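Local coordinates for protein putative PLP-dependent aminotransferase (Bacillus cereus ATCC 10987, PDB 3JU7) that probably acts as a pyridoxal-phosphate-dependent aminotransferase of the DegT/DnrJ/EryC1 family, moving amino groups through a cofactor carried on an active-site lysine, at residues A[29-34]-A[236-241]; A[216-221]-A[232-237]; A[55-60]-A[211-216]; A[48-53]-A[164-169]. All blocks are in the same frame, centred on the assembly; numbering follows the deposited sequence.

Interaction 1 of 4, residues A[29-34]-A[236-241]; sequences HIYTNY and SEYAAA. With ACT (acetate ion), chain F.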
loop_
_atom_site.group_PDB
_atom_site.type_symbol
_atom_site.label_atom_id
_atom_site.label_comp_id
_atom_site.label_asym_id
_atom_site.label_seq_id
_atom_site.Cartn_x
_atom_site.Cartn_y
_atom_site.Cartn_z
ATOM N N HIS A 29 -4.630 -2.420 -22.270
ATOM C CA HIS A 29 -4.236 -3.562 -21.427
ATOM C C HIS A 29 -3.022 -3.232 -20.576
ATOM O O HIS A 29 -2.183 -4.070 -20.385
ATOM C CB HIS A 29 -3.945 -4.816 -22.262
ATOM C CG HIS A 29 -5.151 -5.360 -22.933
ATOM N ND1 HIS A 29 -5.864 -6.418 -22.424
ATOM C CD2 HIS A 29 -5.816 -4.948 -24.035
ATOM C CE1 HIS A 29 -6.907 -6.654 -23.204
ATOM N NE2 HIS A 29 -6.902 -5.774 -24.187
ATOM N N ILE A 30 -2.923 -2.012 -20.081
ATOM C CA ILE A 30 -1.892 -1.661 -19.092
ATOM C C ILE A 30 -2.743 -1.139 -17.941
ATOM O O ILE A 30 -3.562 -0.210 -18.125
ATOM C CB ILE A 30 -0.878 -0.605 -19.599
ATOM C CG1 ILE A 30 -0.258 -1.031 -20.943
ATOM C CG2 ILE A 30 0.190 -0.331 -18.555
ATOM C CD1 ILE A 30 0.740 -0.076 -21.493
ATOM N N TYR A 31 -2.591 -1.794 -16.799
ATOM C CA TYR A 31 -3.419 -1.589 -15.623
ATOM C C TYR A 31 -2.704 -1.062 -14.381
ATOM O O TYR A 31 -3.373 -0.571 -13.473
ATOM C CB TYR A 31 -4.100 -2.902 -15.243
ATOM C CG TYR A 31 -4.870 -3.474 -16.398
ATOM C CD1 TYR A 31 -6.116 -2.973 -16.745
ATOM C CD2 TYR A 31 -4.348 -4.502 -17.161
ATOM C CE1 TYR A 31 -6.811 -3.463 -17.846
ATOM C CE2 TYR A 31 -5.056 -5.029 -18.244
ATOM C CZ TYR A 31 -6.284 -4.505 -18.587
ATOM O OH TYR A 31 -6.986 -5.037 -19.657
ATOM N N THR A 32 -1.380 -1.158 -14.331
ATOM C CA THR A 32 -0.633 -0.652 -13.189
ATOM C C THR A 32 0.867 -0.545 -13.505
ATOM O O THR A 32 1.259 -0.596 -14.674
ATOM C CB THR A 32 -0.865 -1.569 -11.929
ATOM O OG1 THR A 32 -0.210 -0.993 -10.769
ATOM C CG2 THR A 32 -0.406 -3.002 -12.240
ATOM N N ASN A 33 1.689 -0.353 -12.475
ATOM C CA ASN A 33 3.147 -0.261 -12.615
ATOM C C ASN A 33 3.598 0.925 -13.493
ATOM O O ASN A 33 4.230 0.748 -14.540
ATOM C CB ASN A 33 3.732 -1.612 -13.102
ATOM C CG ASN A 33 3.613 -2.727 -12.030
ATOM O OD1 ASN A 33 2.664 -2.752 -11.224
ATOM N ND2 ASN A 33 4.581 -3.643 -12.021
ATOM N N TYR A 34 3.225 2.132 -13.065
ATOM C CA TYR A 34 3.629 3.360 -13.736
ATOM C C TYR A 34 3.187 3.382 -15.207
ATOM O O TYR A 34 3.950 3.723 -16.111
ATOM C CB TYR A 34 5.125 3.548 -13.590
ATOM C CG TYR A 34 5.615 3.458 -12.136
ATOM C CD1 TYR A 34 5.175 4.349 -11.175
ATOM C CD2 TYR A 34 6.542 2.521 -11.743
ATOM C CE1 TYR A 34 5.642 4.317 -9.860
ATOM C CE2 TYR A 34 6.998 2.467 -10.403
ATOM C CZ TYR A 34 6.547 3.375 -9.477
ATOM O OH TYR A 34 6.985 3.344 -8.148
ATOM N N SER A 236 -2.522 1.997 -9.074
ATOM C CA SER A 236 -3.107 1.488 -10.312
ATOM C C SER A 236 -3.428 2.579 -11.362
ATOM O O SER A 236 -3.530 3.779 -11.061
ATOM C CB SER A 236 -4.351 0.614 -10.039
ATOM O OG SER A 236 -5.495 1.370 -9.736
ATOM N N GLU A 237 -3.581 2.135 -12.600
ATOM C CA GLU A 237 -4.072 3.013 -13.693
ATOM C C GLU A 237 -5.494 3.532 -13.400
ATOM O O GLU A 237 -5.858 4.638 -13.738
ATOM C CB GLU A 237 -4.083 2.216 -14.972
ATOM C CG GLU A 237 -2.696 1.973 -15.587
ATOM C CD GLU A 237 -2.046 3.276 -16.089
ATOM O OE1 GLU A 237 -1.449 4.041 -15.288
ATOM O OE2 GLU A 237 -2.134 3.521 -17.287
ATOM N N TYR A 238 -6.276 2.723 -12.690
ATOM C CA TYR A 238 -7.623 3.081 -12.366
ATOM C C TYR A 238 -7.678 4.263 -11.383
ATOM O O TYR A 238 -8.412 5.234 -11.606
ATOM C CB TYR A 238 -8.320 1.866 -11.788
ATOM C CG TYR A 238 -8.472 0.679 -12.739
ATOM C CD1 TYR A 238 -9.367 0.734 -13.811
ATOM C CD2 TYR A 238 -7.771 -0.525 -12.532
ATOM C CE1 TYR A 238 -9.542 -0.344 -14.650
ATOM C CE2 TYR A 238 -7.959 -1.603 -13.376
ATOM C CZ TYR A 238 -8.846 -1.505 -14.433
ATOM O OH TYR A 238 -9.046 -2.548 -15.301
ATOM N N ALA A 239 -6.894 4.184 -10.316
ATOM C CA ALA A 239 -6.717 5.293 -9.402
ATOM C C ALA A 239 -6.204 6.537 -10.139
ATOM O O ALA A 239 -6.759 7.618 -9.955
ATOM C CB ALA A 239 -5.784 4.923 -8.236
ATOM N N ALA A 240 -5.203 6.399 -11.009
ATOM C CA ALA A 240 -4.729 7.569 -11.802
ATOM C C ALA A 240 -5.828 8.173 -12.656
ATOM O O ALA A 240 -5.887 9.388 -12.829
ATOM C CB ALA A 240 -3.581 7.194 -12.675
ATOM N N ALA A 241 -6.690 7.322 -13.215
ATOM C CA ALA A 241 -7.837 7.771 -14.032
ATOM C C ALA A 241 -8.712 8.741 -13.233
ATOM O O ALA A 241 -9.053 9.819 -13.714
ATOM C CB ALA A 241 -8.679 6.561 -14.498
HETATM C C ACT F . 3.930 -6.322 -8.953
HETATM O O ACT F . 4.481 -5.534 -9.796
HETATM O OXT ACT F . 3.337 -5.796 -7.983
HETATM C CH3 ACT F . 3.934 -7.813 -9.109
HETATM O O HOH W 1 -3.204 2.162 -19.294
#
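The N-terminal end of helix 237-248 is held here, with Y31 of the loop between helices 19-28 and 36-48 touching its first turn. S236 is the N-cap: its OG accepts from A239 N at 3.2 Å in an almost straight bond. One residue on, E237 N donates to Y31 O at 2.9 Å, approaching from above the carbonyl plane, 46° out of it. A loop carbonyl and a side-chain hydroxyl thus serve two N-H groups of the first turn. E237 CG, anti to its carbonyl carbon (chi1 -75°), packs 3.3 Å from Y31 C. Beyond a bend at chi2, OE1 and OE2 accept from the backbone N of N38 and of I37, so the carboxylate ties this helix to the start of helix 36-48; its charge is probably steadied by that helix end. A water donates to both E237 OE2 and I30 O. Y31 and Y238 run side by side in the same direction toward the second subunit, where the Y238 hydroxyl bonds T12 OG1 of that chain. T32 OG1 meets E197 of the second subunit. Between the two tyrosines the nearest approach is Y238 OH to Y31 CD1, 3.3 Å.

Interaction 2 of 4, residues A[216-221]-A[232-237]; sequences GNFGFD and NCKMSE. With ACT (acetate ion), chain F.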
loop_
_atom_site.group_PDB
_atom_site.type_symbol
_atom_site.label_atom_id
_atom_site.label_comp_id
_atom_site.label_asym_id
_atom_site.label_seq_id
_atom_site.Cartn_x
_atom_site.Cartn_y
_atom_site.Cartn_z
ATOM N N GLY A 216 9.146 1.730 -4.610
ATOM C CA GLY A 216 7.764 1.304 -4.651
ATOM C C GLY A 216 7.468 0.171 -5.621
ATOM O O GLY A 216 6.325 -0.260 -5.707
ATOM N N ASN A 217 8.491 -0.273 -6.357
ATOM C CA ASN A 217 8.440 -1.420 -7.256
ATOM C C ASN A 217 9.586 -2.352 -6.863
ATOM O O ASN A 217 10.441 -2.713 -7.685
ATOM C CB ASN A 217 8.564 -0.955 -8.736
ATOM C CG ASN A 217 8.407 -2.106 -9.746
ATOM O OD1 ASN A 217 7.593 -3.031 -9.568
ATOM N ND2 ASN A 217 9.176 -2.038 -10.813
ATOM N N PHE A 218 9.620 -2.705 -5.571
ATOM C CA PHE A 218 10.505 -3.739 -5.056
ATOM C C PHE A 218 12.007 -3.440 -5.152
ATOM O O PHE A 218 12.832 -4.368 -5.167
ATOM C CB PHE A 218 10.189 -5.083 -5.754
ATOM C CG PHE A 218 8.714 -5.380 -5.846
ATOM C CD1 PHE A 218 8.022 -5.833 -4.734
ATOM C CD2 PHE A 218 8.024 -5.183 -7.016
ATOM C CE1 PHE A 218 6.683 -6.095 -4.790
ATOM C CE2 PHE A 218 6.661 -5.444 -7.070
ATOM C CZ PHE A 218 5.998 -5.905 -5.938
ATOM N N GLY A 219 12.385 -2.167 -5.197
ATOM C CA GLY A 219 13.805 -1.824 -5.358
ATOM C C GLY A 219 14.427 -2.233 -6.695
ATOM O O GLY A 219 15.648 -2.358 -6.810
ATOM N N PHE A 220 13.583 -2.466 -7.696
ATOM C CA PHE A 220 14.024 -3.003 -8.974
ATOM C C PHE A 220 14.717 -1.999 -9.818
ATOM O O PHE A 220 14.259 -0.887 -9.918
ATOM C CB PHE A 220 12.842 -3.520 -9.807
ATOM C CG PHE A 220 12.325 -4.849 -9.383
ATOM C CD1 PHE A 220 13.034 -5.663 -8.494
ATOM C CD2 PHE A 220 11.135 -5.336 -9.935
ATOM C CE1 PHE A 220 12.528 -6.950 -8.124
ATOM C CE2 PHE A 220 10.626 -6.593 -9.568
ATOM C CZ PHE A 220 11.327 -7.396 -8.674
ATOM N N ASP A 221 15.822 -2.432 -10.404
ATOM C CA ASP A 221 16.571 -1.714 -11.440
ATOM C C ASP A 221 16.002 -2.165 -12.758
ATOM O O ASP A 221 14.969 -2.824 -12.782
ATOM C CB ASP A 221 18.098 -1.995 -11.356
ATOM C CG ASP A 221 18.489 -3.462 -11.653
ATOM O OD1 ASP A 221 17.633 -4.270 -12.064
ATOM O OD2 ASP A 221 19.684 -3.810 -11.459
ATOM N N ASN A 232 5.884 -2.687 -2.339
ATOM C CA ASN A 232 4.900 -2.293 -3.366
ATOM C C ASN A 232 4.048 -1.176 -2.850
ATOM O O ASN A 232 3.267 -1.398 -1.900
ATOM C CB ASN A 232 3.944 -3.435 -3.686
ATOM C CG ASN A 232 3.027 -3.141 -4.883
ATOM O OD1 ASN A 232 3.050 -2.038 -5.467
ATOM N ND2 ASN A 232 2.249 -4.177 -5.298
ATOM N N CYS A 233 4.191 -0.003 -3.449
ATOM C CA CYS A 233 3.276 1.104 -3.170
ATOM C C CYS A 233 2.848 1.759 -4.469
ATOM O O CYS A 233 2.567 2.942 -4.496
ATOM C CB CYS A 233 3.910 2.126 -2.227
ATOM S SG CYS A 233 5.300 3.085 -2.981
ATOM N N LYS A 234 2.769 0.946 -5.530
ATOM C CA LYS A 234 2.304 1.383 -6.838
ATOM C C LYS A 234 0.801 1.675 -6.831
ATOM O O LYS A 234 0.007 0.911 -6.309
ATOM C CB LYS A 234 2.631 0.330 -7.925
ATOM C CG LYS A 234 4.130 0.035 -8.030
ATOM C CD LYS A 234 4.507 -1.085 -8.942
ATOM C CE LYS A 234 4.417 -2.466 -8.334
ATOM N NZ LYS A 234 3.088 -2.986 -8.212
HETATM N N MSE A 235 0.476 2.787 -7.465
HETATM C CA MSE A 235 -0.885 3.198 -7.737
HETATM C C MSE A 235 -1.347 2.620 -9.085
HETATM O O MSE A 235 -0.669 2.759 -10.116
HETATM C CB MSE A 235 -0.972 4.735 -7.773
HETATM C CG MSE A 235 -2.314 5.269 -8.256
HETATM SE SE MSE A 235 -2.529 7.177 -8.350
HETATM C CE MSE A 235 -2.577 7.430 -6.451
ATOM N N SER A 236 -2.522 1.997 -9.074
ATOM C CA SER A 236 -3.107 1.488 -10.312
ATOM C C SER A 236 -3.428 2.579 -11.362
ATOM O O SER A 236 -3.530 3.779 -11.061
ATOM C CB SER A 236 -4.351 0.614 -10.039
ATOM O OG SER A 236 -5.495 1.370 -9.736
ATOM N N GLU A 237 -3.581 2.135 -12.600
ATOM C CA GLU A 237 -4.072 3.013 -13.693
ATOM C C GLU A 237 -5.494 3.532 -13.400
ATOM O O GLU A 237 -5.858 4.638 -13.738
ATOM C CB GLU A 237 -4.083 2.216 -14.972
ATOM C CG GLU A 237 -2.696 1.973 -15.587
ATOM C CD GLU A 237 -2.046 3.276 -16.089
ATOM O OE1 GLU A 237 -1.449 4.041 -15.288
ATOM O OE2 GLU A 237 -2.134 3.521 -17.287
HETATM C C ACT F . 3.930 -6.322 -8.953
HETATM O O ACT F . 4.481 -5.534 -9.796
HETATM O OXT ACT F . 3.337 -5.796 -7.983
HETATM C CH3 ACT F . 3.934 -7.813 -9.109
#
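G216 and C233 meet where two parts of the long loop between helices 206-215 and 237-248 come together in a single beta bridge, N217 with N232. C233 N donates to G216 O at 3.1 Å, and N232 CA adds a CA-H...O contact to the same oxygen. K234 CG also lies against it. C233 SG sits 3.5 Å from G216 CA. The K234 chain then crosses the N217 side chain, CE passing 3.5 Å from N217 OD1, and bends at chi3 and chi4. The chi4 bend (76°) places NZ where it bonds N232 OD1 at 2.9 Å. That oxygen also takes K234 N, closing an Asx turn, and the two donors reach it from opposite faces of the amide plane. F218, within the type I' turn from N217 to F220, lies side by side with N232, CZ 3.9 Å from N232 CB. Farther out, E197 of the second subunit forms a salt bridge with K234 and accepts from N232 ND2; that nitrogen also bonds the cofactor-bearing lysine side chain of the second subunit, which places the loop beside that subunit's probable active site. An acetate, probably from the crystallisation liquor, lies at the F218 ring edge, its OXT 2.8 Å from K234 NZ.

Interaction 3 of 4, residues A[55-60]-A[211-216]; sequences AVTTVA and RIKRMG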
loop_
_atom_site.group_PDB
_atom_site.type_symbol
_atom_site.label_atom_id
_atom_site.label_comp_id
_atom_site.label_asym_id
_atom_site.label_seq_id
_atom_site.Cartn_x
_atom_site.Cartn_y
_atom_site.Cartn_z
ATOM N N ALA A 55 9.906 17.023 -9.376
ATOM C CA ALA A 55 9.338 15.791 -9.866
ATOM C C ALA A 55 8.381 15.235 -8.833
ATOM O O ALA A 55 8.534 15.462 -7.618
ATOM C CB ALA A 55 10.437 14.768 -10.162
ATOM N N VAL A 56 7.420 14.458 -9.318
ATOM C CA VAL A 56 6.485 13.796 -8.439
ATOM C C VAL A 56 6.396 12.297 -8.745
ATOM O O VAL A 56 6.685 11.824 -9.888
ATOM C CB VAL A 56 5.050 14.398 -8.568
ATOM C CG1 VAL A 56 5.010 15.916 -8.175
ATOM C CG2 VAL A 56 4.529 14.153 -9.962
ATOM N N THR A 57 5.969 11.535 -7.733
ATOM C CA THR A 57 5.517 10.189 -8.010
ATOM C C THR A 57 4.227 9.894 -7.266
ATOM O O THR A 57 4.057 10.303 -6.106
ATOM C CB THR A 57 6.577 9.134 -7.672
ATOM O OG1 THR A 57 6.129 7.889 -8.209
ATOM C CG2 THR A 57 6.819 9.021 -6.086
ATOM N N THR A 58 3.303 9.191 -7.924
ATOM C CA THR A 58 2.110 8.704 -7.217
ATOM C C THR A 58 2.530 7.554 -6.300
ATOM O O THR A 58 3.584 6.963 -6.510
ATOM C CB THR A 58 1.027 8.243 -8.169
ATOM O OG1 THR A 58 1.528 7.172 -8.982
ATOM C CG2 THR A 58 0.554 9.413 -9.091
ATOM N N VAL A 59 1.753 7.309 -5.242
ATOM C CA VAL A 59 1.931 6.135 -4.380
ATOM C C VAL A 59 0.542 5.602 -4.036
ATOM O O VAL A 59 -0.444 6.291 -4.259
ATOM C CB VAL A 59 2.724 6.443 -3.111
ATOM C CG1 VAL A 59 4.169 6.776 -3.480
ATOM C CG2 VAL A 59 2.063 7.579 -2.317
ATOM N N ALA A 60 0.454 4.391 -3.479
ATOM C CA ALA A 60 -0.847 3.756 -3.303
ATOM C C ALA A 60 -1.645 4.417 -2.193
ATOM O O ALA A 60 -2.871 4.396 -2.211
ATOM C CB ALA A 60 -0.698 2.277 -3.077
ATOM N N ARG A 211 14.373 7.370 -7.529
ATOM C CA ARG A 211 14.689 6.291 -6.617
ATOM C C ARG A 211 13.445 5.820 -5.876
ATOM O O ARG A 211 13.230 4.619 -5.743
ATOM C CB ARG A 211 15.790 6.737 -5.646
ATOM C CG ARG A 211 16.387 5.628 -4.911
ATOM C CD ARG A 211 17.790 5.949 -4.472
ATOM N NE ARG A 211 18.682 5.886 -5.604
ATOM C CZ ARG A 211 19.879 6.454 -5.640
ATOM N NH1 ARG A 211 20.347 7.124 -4.584
ATOM N NH2 ARG A 211 20.622 6.331 -6.739
ATOM N N ILE A 212 12.613 6.748 -5.407
ATOM C CA ILE A 212 11.389 6.355 -4.697
ATOM C C ILE A 212 10.558 5.485 -5.639
ATOM O O ILE A 212 9.920 4.526 -5.207
ATOM C CB ILE A 212 10.508 7.571 -4.262
ATOM C CG1 ILE A 212 11.060 8.222 -3.006
ATOM C CG2 ILE A 212 9.030 7.104 -4.023
ATOM C CD1 ILE A 212 10.570 7.672 -1.707
ATOM N N LYS A 213 10.554 5.836 -6.927
ATOM C CA LYS A 213 9.808 5.054 -7.895
ATOM C C LYS A 213 10.253 3.599 -7.867
ATOM O O LYS A 213 9.434 2.683 -7.845
ATOM C CB LYS A 213 9.920 5.652 -9.317
ATOM C CG LYS A 213 8.792 6.653 -9.584
ATOM C CD LYS A 213 9.039 7.601 -10.762
ATOM C CE LYS A 213 7.758 8.115 -11.458
ATOM N NZ LYS A 213 6.447 7.759 -10.802
ATOM N N ARG A 214 11.563 3.393 -7.842
ATOM C CA ARG A 214 12.081 2.052 -7.820
ATOM C C ARG A 214 11.730 1.371 -6.507
ATOM O O ARG A 214 11.359 0.206 -6.531
ATOM C CB ARG A 214 13.587 2.057 -7.975
ATOM C CG ARG A 214 14.090 2.434 -9.381
ATOM C CD ARG A 214 15.601 2.175 -9.389
ATOM N NE ARG A 214 16.225 2.661 -10.599
ATOM C CZ ARG A 214 17.431 2.319 -11.024
ATOM N NH1 ARG A 214 18.180 1.467 -10.345
ATOM N NH2 ARG A 214 17.871 2.807 -12.171
HETATM N N MSE A 215 11.864 2.094 -5.390
HETATM C CA MSE A 215 11.517 1.529 -4.079
HETATM C C MSE A 215 10.076 0.997 -4.011
HETATM O O MSE A 215 9.823 -0.051 -3.459
HETATM C CB MSE A 215 11.746 2.557 -2.968
HETATM C CG MSE A 215 13.197 2.803 -2.723
HETATM SE SE MSE A 215 13.502 4.171 -1.397
HETATM C CE MSE A 215 12.422 3.376 0.114
ATOM N N GLY A 216 9.146 1.730 -4.610
ATOM C CA GLY A 216 7.764 1.304 -4.651
ATOM C C GLY A 216 7.468 0.171 -5.621
ATOM O O GLY A 216 6.325 -0.260 -5.707
#
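V56 makes the first approach along strand 55-59, its carbonyl oxygen lying 4.2 Å from K213 CE, while its side chain turns from helix 206-215 toward M46 and E42 of helix 36-48. The strand is an outermost one of the mixed sheet in this chain, bonded along one side to strand 199-203. The helix runs nearly parallel to it, the short axes 9.0 Å apart at closest and 15° from parallel. T57 carries the contact, its CB directed at the helix. The methyl CG2 meets I212 CG2 at 3.6 Å, the two side chains crossing obliquely. The other branch, OG1, is anti to the backbone N (chi1 -169°) and receives K213 NZ at 2.6 Å. The lysine slides past the threonine in the opposite direction, and its CG also lies beside OG1, at 3.2 Å. That hydroxyl in turn donates to T58 O at 3.2 Å, in the carbonyl plane and on a lone pair. The T58 side chain points from the helix and its OG1 pairs with N38; T58 N donates to E42 OE2. E42 OE2 also forms a salt bridge with K213 NZ. The lysine ammonium is thus held by a carboxylate and a hydroxyl; the nearby negative charge would favour its protonated form, while the proton T57 gives to T58 O leaves OG1 to act as acceptor for the lysine.

Interaction 4 of 4, residues A[48-53]-A[164-169]; sequences GFFQNR and PGFGLM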
loop_
_atom_site.group_PDB
_atom_site.type_symbol
_atom_site.label_atom_id
_atom_site.label_comp_id
_atom_site.label_asym_id
_atom_site.label_seq_id
_atom_site.Cartn_x
_atom_site.Cartn_y
_atom_site.Cartn_z
ATOM N N GLY A 48 0.609 21.639 -13.922
ATOM C CA GLY A 48 -0.500 22.359 -13.325
ATOM C C GLY A 48 -0.133 22.975 -12.001
ATOM O O GLY A 48 -0.486 24.115 -11.748
ATOM N N PHE A 49 0.588 22.234 -11.157
ATOM C CA PHE A 49 0.890 22.739 -9.834
ATOM C C PHE A 49 2.333 23.176 -9.603
ATOM O O PHE A 49 2.554 24.185 -8.918
ATOM C CB PHE A 49 0.488 21.705 -8.773
ATOM C CG PHE A 49 -1.009 21.532 -8.616
ATOM C CD1 PHE A 49 -1.878 22.591 -8.746
ATOM C CD2 PHE A 49 -1.541 20.309 -8.291
ATOM C CE1 PHE A 49 -3.257 22.413 -8.594
ATOM C CE2 PHE A 49 -2.919 20.142 -8.126
ATOM C CZ PHE A 49 -3.765 21.187 -8.283
ATOM N N PHE A 50 3.313 22.443 -10.126
ATOM C CA PHE A 50 4.690 22.663 -9.690
ATOM C C PHE A 50 5.598 23.392 -10.662
ATOM O O PHE A 50 6.823 23.331 -10.531
ATOM C CB PHE A 50 5.318 21.353 -9.274
ATOM C CG PHE A 50 4.686 20.737 -8.057
ATOM C CD1 PHE A 50 4.919 21.269 -6.815
ATOM C CD2 PHE A 50 3.869 19.619 -8.161
ATOM C CE1 PHE A 50 4.346 20.697 -5.676
ATOM C CE2 PHE A 50 3.294 19.046 -7.016
ATOM C CZ PHE A 50 3.537 19.588 -5.792
ATOM N N GLN A 51 4.984 24.081 -11.615
ATOM C CA GLN A 51 5.673 24.914 -12.583
ATOM C C GLN A 51 6.771 24.131 -13.269
ATOM O O GLN A 51 7.798 24.699 -13.616
ATOM C CB GLN A 51 6.234 26.182 -11.907
ATOM C CG GLN A 51 5.160 27.124 -11.339
ATOM C CD GLN A 51 5.747 28.234 -10.451
ATOM O OE1 GLN A 51 6.776 28.821 -10.773
ATOM N NE2 GLN A 51 5.091 28.516 -9.329
ATOM N N ASN A 52 6.555 22.824 -13.459
ATOM C CA ASN A 52 7.536 21.975 -14.110
ATOM C C ASN A 52 8.932 22.092 -13.528
ATOM O O ASN A 52 9.933 22.047 -14.268
ATOM C CB ASN A 52 7.590 22.294 -15.630
ATOM C CG ASN A 52 6.436 21.677 -16.392
ATOM O OD1 ASN A 52 6.097 20.500 -16.203
ATOM N ND2 ASN A 52 5.810 22.464 -17.222
ATOM N N ARG A 53 9.007 22.264 -12.209
ATOM C CA ARG A 53 10.258 22.262 -11.507
ATOM C C ARG A 53 10.126 21.229 -10.379
ATOM O O ARG A 53 9.200 21.311 -9.544
ATOM C CB ARG A 53 10.554 23.638 -10.912
ATOM C CG ARG A 53 10.606 24.770 -11.891
ATOM C CD ARG A 53 11.444 25.940 -11.326
ATOM N NE ARG A 53 10.893 26.466 -10.075
ATOM C CZ ARG A 53 9.883 27.338 -10.001
ATOM N NH1 ARG A 53 9.277 27.792 -11.107
ATOM N NH2 ARG A 53 9.465 27.760 -8.817
ATOM N N PRO A 164 -3.064 16.331 4.088
ATOM C CA PRO A 164 -4.317 16.946 3.645
ATOM C C PRO A 164 -4.218 18.229 2.808
ATOM O O PRO A 164 -5.225 18.904 2.605
ATOM C CB PRO A 164 -5.039 17.229 4.965
ATOM C CG PRO A 164 -4.001 17.306 5.993
ATOM C CD PRO A 164 -2.756 16.650 5.501
ATOM N N GLY A 165 -3.039 18.542 2.296
ATOM C CA GLY A 165 -2.781 19.870 1.754
ATOM C C GLY A 165 -2.580 19.935 0.267
ATOM O O GLY A 165 -2.166 20.961 -0.212
ATOM N N PHE A 166 -2.870 18.874 -0.480
ATOM C CA PHE A 166 -2.725 18.972 -1.927
ATOM C C PHE A 166 -3.727 19.971 -2.460
ATOM O O PHE A 166 -4.887 19.955 -2.091
ATOM C CB PHE A 166 -2.929 17.616 -2.588
ATOM C CG PHE A 166 -2.486 17.563 -3.991
ATOM C CD1 PHE A 166 -1.134 17.612 -4.302
ATOM C CD2 PHE A 166 -3.416 17.466 -5.028
ATOM C CE1 PHE A 166 -0.716 17.565 -5.615
ATOM C CE2 PHE A 166 -3.011 17.425 -6.333
ATOM C CZ PHE A 166 -1.656 17.479 -6.642
ATOM N N GLY A 167 -3.284 20.791 -3.399
ATOM C CA GLY A 167 -4.106 21.821 -3.965
ATOM C C GLY A 167 -3.983 23.129 -3.224
ATOM O O GLY A 167 -4.609 24.083 -3.608
ATOM N N LEU A 168 -3.182 23.186 -2.154
ATOM C CA LEU A 168 -2.976 24.424 -1.375
ATOM C C LEU A 168 -2.043 25.415 -2.089
ATOM O O LEU A 168 -0.832 25.173 -2.238
ATOM C CB LEU A 168 -2.418 24.115 0.016
ATOM C CG LEU A 168 -2.150 25.318 0.903
ATOM C CD1 LEU A 168 -3.451 26.157 1.093
ATOM C CD2 LEU A 168 -1.566 24.816 2.268
HETATM N N MSE A 169 -2.624 26.543 -2.469
HETATM C CA MSE A 169 -1.974 27.639 -3.184
HETATM C C MSE A 169 -1.890 28.894 -2.330
HETATM O O MSE A 169 -2.809 29.205 -1.582
HETATM C CB MSE A 169 -2.843 28.022 -4.378
HETATM C CG MSE A 169 -3.205 26.869 -5.289
HETATM SE SE MSE A 169 -1.674 26.390 -6.300
HETATM C CE MSE A 169 -2.593 26.000 -7.937
#
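F49 turns its ring edge toward the face of F166, offset so that it meets the CE2-CZ rim. The planes stand at 81° and the centroids are 5.0 Å apart, an offset edge-to-face (T-shaped) pair. The bump is the CD2-CE2 side of F49: CE2 lies 3.3 Å from F166 CE2, and CD2 is just as near F166 CZ. By the opposite, CD1-CE1 side of the F49 ring lies the methyl CE of selenomethionine M169, 3.6 Å from F49 CD1. The M169 chain reaches there by bending at chi2 (-74°) and chi3, and crosses F49 at about a right angle. G167 CA comes obliquely to the CZ end of the ring, 4.4 Å from F49 CZ. The backbone at this point is a type II beta turn from G165 to L168, closed by L168 N to G165 O, with G167 at positive phi as its third residue. It lies between strand 159-161 and strand 169-170, while F49 comes from the loop that links helix 36-48 to strand 55-59. The F166 ring sits in a nest of aromatics, with Y185, F187, F193 and H174 in edge-to-face pairs. H174 also stacks on F49, so one imidazole borders both rings. F50 follows at a looser distance, its CE2 4.5 Å from F166 CE1 and near the plane of the F166 ring.

All four contacts are largely buried, but they differ in what surrounds them. Interactions 1 and 2 share S236 and E237 and both reach the second subunit; N33 OD1 of interaction 1 takes a probable hydrogen bond from K234 NZ of interaction 2, and their chemistry is mostly polar. Interaction 3 shares G216 with interaction 2 and joins strand to helix within one chain, mixing a methyl contact with a lysine-threonine hydrogen bond; Y34 OH probably bonds K213 O, tying it to interaction 1. Interaction 4 is almost wholly aromatic, has no hydrogen bond across its segments, and touches interaction 3 through F50 against V56.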